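Protein/nucleic acid deglycase 2 (Escherichia coli, PDB 1OI4) removes methylglyoxal and glyoxal adducts from proteins and nucleotides, releasing lactate or glycolate together with the repaired molecule. Local coordinates at residues A[114-125]-A[170-180]; A[26-34]-A[100-111]. One frame throughout, in Å; residues are numbered along the deposited sequence.

Contact 1: A[114-125]-A[170-180]; sequences FVNSGKPVFAIC and QLVTSRTPDDL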
loop_
_atom_site.group_PDB
_atom_site.type_symbol
_atom_site.label_atom_id
_atom_site.label_comp_id
_atom_site.label_asym_id
_atom_site.label_seq_id
_atom_site.Cartn_x
_atom_site.Cartn_y
_atom_site.Cartn_z
ATOM N N PHE A 114 17.960 -3.860 9.812
ATOM C CA PHE A 114 18.397 -4.998 9.022
ATOM C C PHE A 114 19.141 -4.512 7.784
ATOM O O PHE A 114 20.223 -5.005 7.465
ATOM C CB PHE A 114 17.215 -5.875 8.600
ATOM C CG PHE A 114 17.619 -7.279 8.246
ATOM C CD1 PHE A 114 17.720 -8.255 9.233
ATOM C CD2 PHE A 114 17.991 -7.602 6.945
ATOM C CE1 PHE A 114 18.193 -9.536 8.931
ATOM C CE2 PHE A 114 18.465 -8.879 6.631
ATOM C CZ PHE A 114 18.567 -9.847 7.628
ATOM N N VAL A 115 18.561 -3.536 7.090
ATOM C CA VAL A 115 19.194 -2.988 5.898
ATOM C C VAL A 115 20.555 -2.383 6.235
ATOM O O VAL A 115 21.536 -2.606 5.523
ATOM C CB VAL A 115 18.316 -1.901 5.244
ATOM C CG1 VAL A 115 19.100 -1.200 4.136
ATOM C CG2 VAL A 115 17.044 -2.534 4.668
ATOM N N ASN A 116 20.613 -1.613 7.318
ATOM C CA ASN A 116 21.866 -0.987 7.729
ATOM C C ASN A 116 22.917 -1.999 8.184
ATOM O O ASN A 116 24.085 -1.649 8.357
ATOM C CB ASN A 116 21.618 0.038 8.841
ATOM C CG ASN A 116 20.944 1.304 8.329
ATOM O OD1 ASN A 116 21.083 1.661 7.163
ATOM N ND2 ASN A 116 20.230 1.994 9.204
ATOM N N SER A 117 22.510 -3.251 8.376
ATOM C CA SER A 117 23.444 -4.295 8.788
ATOM C C SER A 117 24.205 -4.810 7.571
ATOM O O SER A 117 25.220 -5.489 7.709
ATOM C CB SER A 117 22.705 -5.464 9.449
ATOM O OG SER A 117 22.004 -6.230 8.488
ATOM N N GLY A 118 23.698 -4.498 6.378
ATOM C CA GLY A 118 24.354 -4.927 5.154
ATOM C C GLY A 118 23.896 -6.278 4.640
ATOM O O GLY A 118 24.259 -6.686 3.531
ATOM N N LYS A 119 23.097 -6.970 5.447
ATOM C CA LYS A 119 22.577 -8.286 5.083
ATOM C C LYS A 119 21.561 -8.181 3.947
ATOM O O LYS A 119 20.865 -7.176 3.818
ATOM C CB LYS A 119 21.904 -8.938 6.289
ATOM C CG LYS A 119 22.818 -9.214 7.461
ATOM C CD LYS A 119 21.989 -9.698 8.647
ATOM C CE LYS A 119 22.857 -10.011 9.848
ATOM N NZ LYS A 119 22.040 -10.350 11.048
ATOM N N PRO A 120 21.448 -9.236 3.126
ATOM C CA PRO A 120 20.514 -9.264 1.993
ATOM C C PRO A 120 19.047 -9.070 2.382
ATOM O O PRO A 120 18.581 -9.584 3.399
ATOM C CB PRO A 120 20.753 -10.642 1.374
ATOM C CG PRO A 120 22.184 -10.963 1.768
ATOM C CD PRO A 120 22.226 -10.485 3.195
ATOM N N VAL A 121 18.331 -8.311 1.564
ATOM C CA VAL A 121 16.912 -8.063 1.777
ATOM C C VAL A 121 16.238 -8.265 0.426
ATOM O O VAL A 121 16.711 -7.745 -0.588
ATOM C CB VAL A 121 16.657 -6.627 2.274
ATOM C CG1 VAL A 121 15.166 -6.396 2.467
ATOM C CG2 VAL A 121 17.397 -6.397 3.580
ATOM N N PHE A 122 15.154 -9.037 0.414
ATOM C CA PHE A 122 14.422 -9.326 -0.820
ATOM C C PHE A 122 13.018 -8.734 -0.712
ATOM O O PHE A 122 12.211 -9.193 0.099
ATOM C CB PHE A 122 14.311 -10.840 -1.022
ATOM C CG PHE A 122 15.538 -11.611 -0.598
ATOM C CD1 PHE A 122 15.418 -12.712 0.244
ATOM C CD2 PHE A 122 16.804 -11.246 -1.046
ATOM C CE1 PHE A 122 16.547 -13.445 0.641
ATOM C CE2 PHE A 122 17.939 -11.968 -0.658
ATOM C CZ PHE A 122 17.809 -13.069 0.186
ATOM N N ALA A 123 12.724 -7.725 -1.529
ATOM C CA ALA A 123 11.422 -7.069 -1.489
ATOM C C ALA A 123 10.741 -7.064 -2.851
ATOM O O ALA A 123 11.292 -6.562 -3.827
ATOM C CB ALA A 123 11.580 -5.636 -0.978
ATOM N N ILE A 124 9.528 -7.603 -2.906
ATOM C CA ILE A 124 8.798 -7.681 -4.164
ATOM C C ILE A 124 7.415 -7.023 -4.142
ATOM O O ILE A 124 6.732 -7.013 -3.119
ATOM C CB ILE A 124 8.658 -9.161 -4.592
ATOM C CG1 ILE A 124 7.922 -9.262 -5.929
ATOM C CG2 ILE A 124 7.927 -9.947 -3.507
ATOM C CD1 ILE A 124 8.047 -10.637 -6.569
ATOM N N CYS A 125 7.020 -6.459 -5.285
ATOM C CA CYS A 125 5.715 -5.815 -5.438
ATOM C C CYS A 125 5.570 -4.608 -4.500
ATOM O O CYS A 125 6.250 -3.598 -4.677
ATOM C CB CYS A 125 4.614 -6.847 -5.170
ATOM S SG CYS A 125 3.076 -6.576 -6.089
ATOM N N GLN A 170 22.923 -6.633 -2.268
ATOM C CA GLN A 170 22.196 -6.699 -1.006
ATOM C C GLN A 170 20.693 -6.588 -1.215
ATOM O O GLN A 170 19.938 -7.479 -0.832
ATOM C CB GLN A 170 22.641 -5.585 -0.050
ATOM C CG GLN A 170 21.756 -5.490 1.184
ATOM C CD GLN A 170 22.023 -4.265 2.030
ATOM O OE1 GLN A 170 22.418 -3.214 1.523
ATOM N NE2 GLN A 170 21.782 -4.386 3.332
ATOM N N LEU A 171 20.264 -5.484 -1.815
ATOM C CA LEU A 171 18.846 -5.260 -2.048
ATOM C C LEU A 171 18.366 -5.875 -3.346
ATOM O O LEU A 171 18.800 -5.487 -4.432
ATOM C CB LEU A 171 18.538 -3.765 -2.069
ATOM C CG LEU A 171 18.891 -2.936 -0.833
ATOM C CD1 LEU A 171 18.526 -1.484 -1.105
ATOM C CD2 LEU A 171 18.148 -3.457 0.391
ATOM N N VAL A 172 17.462 -6.839 -3.227
ATOM C CA VAL A 172 16.891 -7.494 -4.389
ATOM C C VAL A 172 15.423 -7.099 -4.462
ATOM O O VAL A 172 14.665 -7.339 -3.526
ATOM C CB VAL A 172 16.994 -9.024 -4.269
ATOM C CG1 VAL A 172 16.379 -9.688 -5.500
ATOM C CG2 VAL A 172 18.451 -9.432 -4.110
ATOM N N THR A 173 15.025 -6.475 -5.564
ATOM C CA THR A 173 13.633 -6.076 -5.734
ATOM C C THR A 173 13.070 -6.505 -7.081
ATOM O O THR A 173 13.793 -6.605 -8.077
ATOM C CB THR A 173 13.441 -4.547 -5.587
ATOM O OG1 THR A 173 14.325 -3.855 -6.477
ATOM C CG2 THR A 173 13.705 -4.113 -4.157
ATOM N N SER A 174 11.770 -6.780 -7.088
ATOM C CA SER A 174 11.055 -7.189 -8.290
ATOM C C SER A 174 9.691 -6.506 -8.294
ATOM O O SER A 174 9.271 -5.949 -7.276
ATOM C CB SER A 174 10.905 -8.707 -8.334
ATOM O OG SER A 174 12.166 -9.317 -8.550
ATOM N N ARG A 175 8.994 -6.578 -9.426
ATOM C CA ARG A 175 7.708 -5.899 -9.589
ATOM C C ARG A 175 6.434 -6.675 -9.286
ATOM O O ARG A 175 5.565 -6.180 -8.572
ATOM C CB ARG A 175 7.604 -5.359 -11.020
ATOM C CG ARG A 175 8.812 -4.557 -11.474
ATOM C CD ARG A 175 8.862 -4.453 -12.997
ATOM N NE ARG A 175 8.974 -5.773 -13.617
ATOM C CZ ARG A 175 9.252 -5.983 -14.901
ATOM N NH1 ARG A 175 9.448 -4.956 -15.722
ATOM N NH2 ARG A 175 9.342 -7.226 -15.366
ATOM N N THR A 176 6.320 -7.878 -9.843
ATOM C CA THR A 176 5.115 -8.688 -9.680
ATOM C C THR A 176 5.414 -10.183 -9.562
ATOM O O THR A 176 6.565 -10.605 -9.669
ATOM C CB THR A 176 4.199 -8.509 -10.897
ATOM O OG1 THR A 176 4.777 -9.196 -12.019
ATOM C CG2 THR A 176 4.063 -7.029 -11.254
ATOM N N PRO A 177 4.370 -11.002 -9.322
ATOM C CA PRO A 177 4.555 -12.451 -9.204
ATOM C C PRO A 177 5.204 -13.038 -10.460
ATOM O O PRO A 177 5.872 -14.067 -10.399
ATOM C CB PRO A 177 3.131 -12.958 -8.994
ATOM C CG PRO A 177 2.536 -11.863 -8.155
ATOM C CD PRO A 177 3.008 -10.619 -8.893
ATOM N N ASP A 178 5.007 -12.377 -11.598
ATOM C CA ASP A 178 5.589 -12.845 -12.853
ATOM C C ASP A 178 7.107 -12.695 -12.874
ATOM O O ASP A 178 7.768 -13.249 -13.753
ATOM C CB ASP A 178 4.981 -12.096 -14.041
ATOM C CG ASP A 178 3.507 -12.412 -14.234
ATOM O OD1 ASP A 178 3.175 -13.592 -14.468
ATOM O OD2 ASP A 178 2.685 -11.480 -14.150
ATOM N N ASP A 179 7.657 -11.949 -11.916
ATOM C CA ASP A 179 9.107 -11.765 -11.832
ATOM C C ASP A 179 9.711 -12.735 -10.809
ATOM O O ASP A 179 10.918 -12.708 -10.562
ATOM C CB ASP A 179 9.477 -10.340 -11.384
ATOM C CG ASP A 179 8.951 -9.260 -12.311
ATOM O OD1 ASP A 179 8.937 -9.468 -13.544
ATOM O OD2 ASP A 179 8.573 -8.181 -11.795
ATOM N N LEU A 180 8.873 -13.574 -10.203
ATOM C CA LEU A 180 9.340 -14.521 -9.189
ATOM C C LEU A 180 10.551 -15.355 -9.602
ATOM O O LEU A 180 11.490 -15.519 -8.821
ATOM C CB LEU A 180 8.197 -15.443 -8.759
ATOM C CG LEU A 180 7.202 -14.817 -7.781
ATOM C CD1 LEU A 180 6.006 -15.730 -7.600
ATOM C CD2 LEU A 180 7.896 -14.570 -6.442
#
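Strands 121-124 and 171-174 run parallel, and backbone hydrogen bonds join them from Val-121 to Cys-125. Val-121 N donates to Gln-170 O, and Val-121 O receives Val-172 N at 2.9 Å. Val-172 O takes Ala-123 N, Ser-174 N makes a weak bond to Ala-123 O, and Cys-125 N closes the series on Ser-174 O at 3.0 Å.

The side-chain hydrogen bonds that cross between the segments both come from Gln-170. Its side chain leaves opposite the backbone N (chi1 171°) and stays extended, which carries NE2 to the last turn of helix 105-116 and the turn that follows. This nitrogen donates to Val-115 O at 2.8 Å, on an in-plane lone pair, and to Lys-119 O at 3.0 Å, from above the plane of the Lys-119 carbonyl. Both acceptors lie in the Gln-170 amide plane, and Val-115 O also accepts from Gly-118 N. OE1 is held by Arg-140.

Apolar contacts line both sheet faces. On one, Val-121 CB meets Leu-171 CD2 and Ala-123 CB meets Thr-173 CG2. On the other, Val-172 CB lies at the edge of the Phe-122 ring, 3.9 Å from CD2, while Ile-124 CD1 reaches Leu-180 CD2 at 3.9 Å; helix 180-191 packs over this side through Phe-183.

Beyond the strand, Arg-175 grips Asp-179 side-on through NE and NH2, while its NH1 makes a salt bridge to Asp-161. The bonding thus fixes the backbone N of Cys-125, the nucleophile by similarity, whose positive phi (63°) directly after a strand is consistent with the strained nucleophile elbow of the DJ-1/PfpI family.

Contact 2: A[26-34]-A[100-111]; sequences IAVLITDEF and YLRGDNRFVTFT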
loop_
_atom_site.group_PDB
_atom_site.type_symbol
_atom_site.label_atom_id
_atom_site.label_comp_id
_atom_site.label_asym_id
_atom_site.label_seq_id
_atom_site.Cartn_x
_atom_site.Cartn_y
_atom_site.Cartn_z
ATOM N N ILE A 26 16.032 -16.904 7.176
ATOM C CA ILE A 26 15.450 -15.788 6.437
ATOM C C ILE A 26 14.240 -15.276 7.209
ATOM O O ILE A 26 13.259 -15.991 7.372
ATOM C CB ILE A 26 14.958 -16.191 5.021
ATOM C CG1 ILE A 26 16.131 -16.657 4.154
ATOM C CG2 ILE A 26 14.276 -15.004 4.350
ATOM C CD1 ILE A 26 16.539 -18.071 4.396
ATOM N N ALA A 27 14.318 -14.043 7.693
ATOM C CA ALA A 27 13.203 -13.452 8.421
ATOM C C ALA A 27 12.179 -12.975 7.400
ATOM O O ALA A 27 12.544 -12.563 6.296
ATOM C CB ALA A 27 13.687 -12.270 9.273
ATOM N N VAL A 28 10.902 -13.037 7.765
ATOM C CA VAL A 28 9.840 -12.591 6.875
ATOM C C VAL A 28 8.831 -11.748 7.657
ATOM O O VAL A 28 8.218 -12.228 8.613
ATOM C CB VAL A 28 9.086 -13.793 6.237
ATOM C CG1 VAL A 28 8.164 -13.302 5.135
ATOM C CG2 VAL A 28 10.078 -14.803 5.678
ATOM N N LEU A 29 8.684 -10.484 7.278
ATOM C CA LEU A 29 7.719 -9.619 7.947
ATOM C C LEU A 29 6.458 -9.836 7.129
ATOM O O LEU A 29 6.394 -9.458 5.964
ATOM C CB LEU A 29 8.177 -8.157 7.905
ATOM C CG LEU A 29 9.546 -7.916 8.560
ATOM C CD1 LEU A 29 9.840 -6.423 8.615
ATOM C CD2 LEU A 29 9.564 -8.528 9.970
ATOM N N ILE A 30 5.453 -10.456 7.736
ATOM C CA ILE A 30 4.256 -10.772 6.984
ATOM C C ILE A 30 2.981 -10.763 7.818
ATOM O O ILE A 30 2.964 -11.237 8.953
ATOM C CB ILE A 30 4.456 -12.160 6.303
ATOM C CG1 ILE A 30 3.264 -12.532 5.421
ATOM C CG2 ILE A 30 4.707 -13.219 7.371
ATOM C CD1 ILE A 30 2.036 -12.985 6.184
ATOM N N THR A 31 1.916 -10.205 7.248
ATOM C CA THR A 31 0.624 -10.167 7.925
ATOM C C THR A 31 -0.478 -10.444 6.907
ATOM O O THR A 31 -0.195 -10.800 5.764
ATOM C CB THR A 31 0.373 -8.804 8.611
ATOM O OG1 THR A 31 -0.757 -8.914 9.483
ATOM C CG2 THR A 31 0.101 -7.719 7.575
ATOM N N ASP A 32 -1.728 -10.281 7.321
ATOM C CA ASP A 32 -2.864 -10.533 6.442
ATOM C C ASP A 32 -2.861 -9.769 5.119
ATOM O O ASP A 32 -2.428 -8.616 5.042
ATOM C CB ASP A 32 -4.165 -10.232 7.183
ATOM C CG ASP A 32 -4.368 -11.134 8.384
ATOM O OD1 ASP A 32 -4.431 -12.372 8.193
ATOM O OD2 ASP A 32 -4.464 -10.607 9.511
ATOM N N GLU A 33 -3.367 -10.438 4.086
ATOM C CA GLU A 33 -3.485 -9.884 2.748
ATOM C C GLU A 33 -2.191 -9.742 1.964
ATOM O O GLU A 33 -2.092 -8.925 1.054
ATOM C CB GLU A 33 -4.227 -8.550 2.807
ATOM C CG GLU A 33 -5.647 -8.709 3.328
ATOM C CD GLU A 33 -6.425 -7.413 3.321
ATOM O OE1 GLU A 33 -6.547 -6.796 2.242
ATOM O OE2 GLU A 33 -6.917 -7.015 4.396
ATOM N N PHE A 34 -1.198 -10.546 2.317
ATOM C CA PHE A 34 0.058 -10.534 1.590
ATOM C C PHE A 34 -0.265 -11.212 0.257
ATOM O O PHE A 34 -1.245 -11.968 0.167
ATOM C CB PHE A 34 1.117 -11.336 2.360
ATOM C CG PHE A 34 0.776 -12.795 2.530
ATOM C CD1 PHE A 34 1.160 -13.730 1.577
ATOM C CD2 PHE A 34 0.055 -13.230 3.637
ATOM C CE1 PHE A 34 0.832 -15.083 1.724
ATOM C CE2 PHE A 34 -0.280 -14.577 3.794
ATOM C CZ PHE A 34 0.111 -15.503 2.834
ATOM N N TYR A 100 -0.131 -2.638 5.971
ATOM C CA TYR A 100 -0.540 -2.911 7.341
ATOM C C TYR A 100 0.622 -2.841 8.318
ATOM O O TYR A 100 0.467 -2.369 9.438
ATOM C CB TYR A 100 -1.197 -4.294 7.422
ATOM C CG TYR A 100 -2.520 -4.382 6.694
ATOM C CD1 TYR A 100 -3.037 -5.615 6.283
ATOM C CD2 TYR A 100 -3.263 -3.231 6.422
ATOM C CE1 TYR A 100 -4.262 -5.694 5.612
ATOM C CE2 TYR A 100 -4.484 -3.300 5.757
ATOM C CZ TYR A 100 -4.978 -4.529 5.354
ATOM O OH TYR A 100 -6.182 -4.574 4.683
ATOM N N LEU A 101 1.793 -3.284 7.883
ATOM C CA LEU A 101 2.958 -3.301 8.752
ATOM C C LEU A 101 3.745 -1.992 8.851
ATOM O O LEU A 101 4.313 -1.695 9.902
ATOM C CB LEU A 101 3.897 -4.436 8.321
ATOM C CG LEU A 101 3.314 -5.857 8.387
ATOM C CD1 LEU A 101 4.308 -6.857 7.814
ATOM C CD2 LEU A 101 2.987 -6.218 9.829
ATOM N N ARG A 102 3.773 -1.204 7.774
ATOM C CA ARG A 102 4.535 0.042 7.770
ATOM C C ARG A 102 3.983 1.140 8.675
ATOM O O ARG A 102 4.593 2.198 8.815
ATOM C CB ARG A 102 4.690 0.565 6.332
ATOM C CG ARG A 102 3.389 0.961 5.654
ATOM C CD ARG A 102 3.594 1.202 4.156
ATOM N NE ARG A 102 4.658 2.167 3.898
ATOM C CZ ARG A 102 4.588 3.147 3.000
ATOM N NH1 ARG A 102 3.497 3.304 2.259
ATOM N NH2 ARG A 102 5.607 3.983 2.848
ATOM N N GLY A 103 2.834 0.889 9.287
ATOM C CA GLY A 103 2.253 1.859 10.198
ATOM C C GLY A 103 2.617 1.531 11.640
ATOM O O GLY A 103 2.118 2.155 12.579
ATOM N N ASP A 104 3.494 0.544 11.813
ATOM C CA ASP A 104 3.946 0.109 13.136
ATOM C C ASP A 104 5.465 0.295 13.212
ATOM O O ASP A 104 6.219 -0.386 12.508
ATOM C CB ASP A 104 3.544 -1.359 13.335
ATOM C CG ASP A 104 3.927 -1.909 14.700
ATOM O OD1 ASP A 104 3.134 -2.707 15.243
ATOM O OD2 ASP A 104 5.011 -1.573 15.220
ATOM N N ASN A 105 5.908 1.223 14.062
ATOM C CA ASN A 105 7.334 1.529 14.199
ATOM C C ASN A 105 8.244 0.327 14.409
ATOM O O ASN A 105 9.399 0.345 13.989
ATOM C CB ASN A 105 7.564 2.543 15.330
ATOM C CG ASN A 105 7.237 1.980 16.712
ATOM O OD1 ASN A 105 8.115 1.489 17.430
ATOM N ND2 ASN A 105 5.968 2.052 17.088
ATOM N N ARG A 106 7.735 -0.719 15.046
ATOM C CA ARG A 106 8.550 -1.902 15.288
ATOM C C ARG A 106 9.034 -2.547 13.992
ATOM O O ARG A 106 10.200 -2.918 13.882
ATOM C CB ARG A 106 7.769 -2.922 16.116
ATOM C CG ARG A 106 7.467 -2.457 17.535
ATOM C CD ARG A 106 6.617 -3.480 18.269
ATOM N NE ARG A 106 5.315 -3.653 17.636
ATOM C CZ ARG A 106 4.435 -4.584 17.987
ATOM N NH1 ARG A 106 4.721 -5.429 18.967
ATOM N NH2 ARG A 106 3.273 -4.671 17.364
ATOM N N PHE A 107 8.142 -2.682 13.013
ATOM C CA PHE A 107 8.524 -3.297 11.746
ATOM C C PHE A 107 9.401 -2.376 10.912
ATOM O O PHE A 107 10.302 -2.834 10.204
ATOM C CB PHE A 107 7.282 -3.716 10.957
ATOM C CG PHE A 107 6.476 -4.785 11.635
ATOM C CD1 PHE A 107 5.488 -4.452 12.559
ATOM C CD2 PHE A 107 6.753 -6.129 11.407
ATOM C CE1 PHE A 107 4.792 -5.446 13.250
ATOM C CE2 PHE A 107 6.061 -7.130 12.096
ATOM C CZ PHE A 107 5.082 -6.788 13.019
ATOM N N VAL A 108 9.150 -1.076 11.004
ATOM C CA VAL A 108 9.941 -0.109 10.261
ATOM C C VAL A 108 11.366 -0.100 10.803
ATOM O O VAL A 108 12.330 -0.080 10.038
ATOM C CB VAL A 108 9.337 1.310 10.369
ATOM C CG1 VAL A 108 10.182 2.304 9.573
ATOM C CG2 VAL A 108 7.910 1.301 9.844
ATOM N N THR A 109 11.488 -0.128 12.128
ATOM C CA THR A 109 12.791 -0.134 12.784
ATOM C C THR A 109 13.551 -1.425 12.474
ATOM O O THR A 109 14.766 -1.407 12.253
ATOM C CB THR A 109 12.633 0.024 14.318
ATOM O OG1 THR A 109 12.276 1.382 14.616
ATOM C CG2 THR A 109 13.932 -0.326 15.040
ATOM N N PHE A 110 12.832 -2.544 12.453
ATOM C CA PHE A 110 13.442 -3.836 12.154
ATOM C C PHE A 110 14.013 -3.787 10.738
ATOM O O PHE A 110 15.161 -4.179 10.498
ATOM C CB PHE A 110 12.394 -4.946 12.237
ATOM C CG PHE A 110 12.956 -6.330 12.068
ATOM C CD1 PHE A 110 13.369 -7.067 13.174
ATOM C CD2 PHE A 110 13.080 -6.892 10.803
ATOM C CE1 PHE A 110 13.896 -8.348 13.021
ATOM C CE2 PHE A 110 13.606 -8.172 10.640
ATOM C CZ PHE A 110 14.015 -8.901 11.754
ATOM N N THR A 111 13.201 -3.298 9.804
ATOM C CA THR A 111 13.608 -3.194 8.414
ATOM C C THR A 111 14.824 -2.278 8.268
ATOM O O THR A 111 15.781 -2.616 7.574
ATOM C CB THR A 111 12.460 -2.647 7.536
ATOM O OG1 THR A 111 11.308 -3.492 7.670
ATOM C CG2 THR A 111 12.886 -2.608 6.069
#
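In the alpha/beta core of this DJ-1/PfpI-family protein, strand 25-29, an inner strand of the sheet, and the loop after it pack against helices 97-101 and 105-116. Leu-29 is the main apolar link: CD1 lies 3.9 Å from Phe-110 CD2, and CD2 approaches the edge of the Phe-107 ring at CD2. The same CD1 also lies 3.4 Å from Thr-111 OG1, a hydroxyl that donates to Phe-107 O. A chi1 of -175° lets the Phe-110 ring reach on to Ala-27, CZ to CB 4.2 Å. Leu-101 bridges the two helices to the strand, with CD2 over the centre of one Phe-107 face and CD1 3.7 Å from Leu-29 C.

Farther along, Thr-31 CG2 rests 3.7 Å from Tyr-100 CB, while its OG1 turns to Glu-57. Tyr-100 OH donates to Glu-33 OE2 at 2.6 Å from above the carboxylate plane, which stands 74° from the ring. His-96 of the second subunit also bonds to this hydroxyl. A phenylalanine in place of Tyr-100 would probably leave Glu-33 OE2 and that histidine without their shared partner.

Chemically, the contact passes from a hydrocarbon core to a polar end at the subunit interface, where the phenol links a carboxylate of its own chain to His-96 of the second subunit.

Overall arrangement
From the N terminus, the chain enters the sheet at strand 25-29 and passes through strands 52-57 and 89-92 before contact 2 closes a loop with 65 residues between its segments. Helix 105-116 then leads straight into contact 1, whose loop of 44 residues closes at strand 171-174. The two loops follow in series, neither nested nor crossed, with centres about 14 Å apart. Contact 2 fastens helices against one face of the sheet near its middle; contact 1 joins two neighbouring strands within it. Helix 105-116 serves both: its first turns pack on strand 25-29, and its last turn is tied to the residue just before strand 171-174.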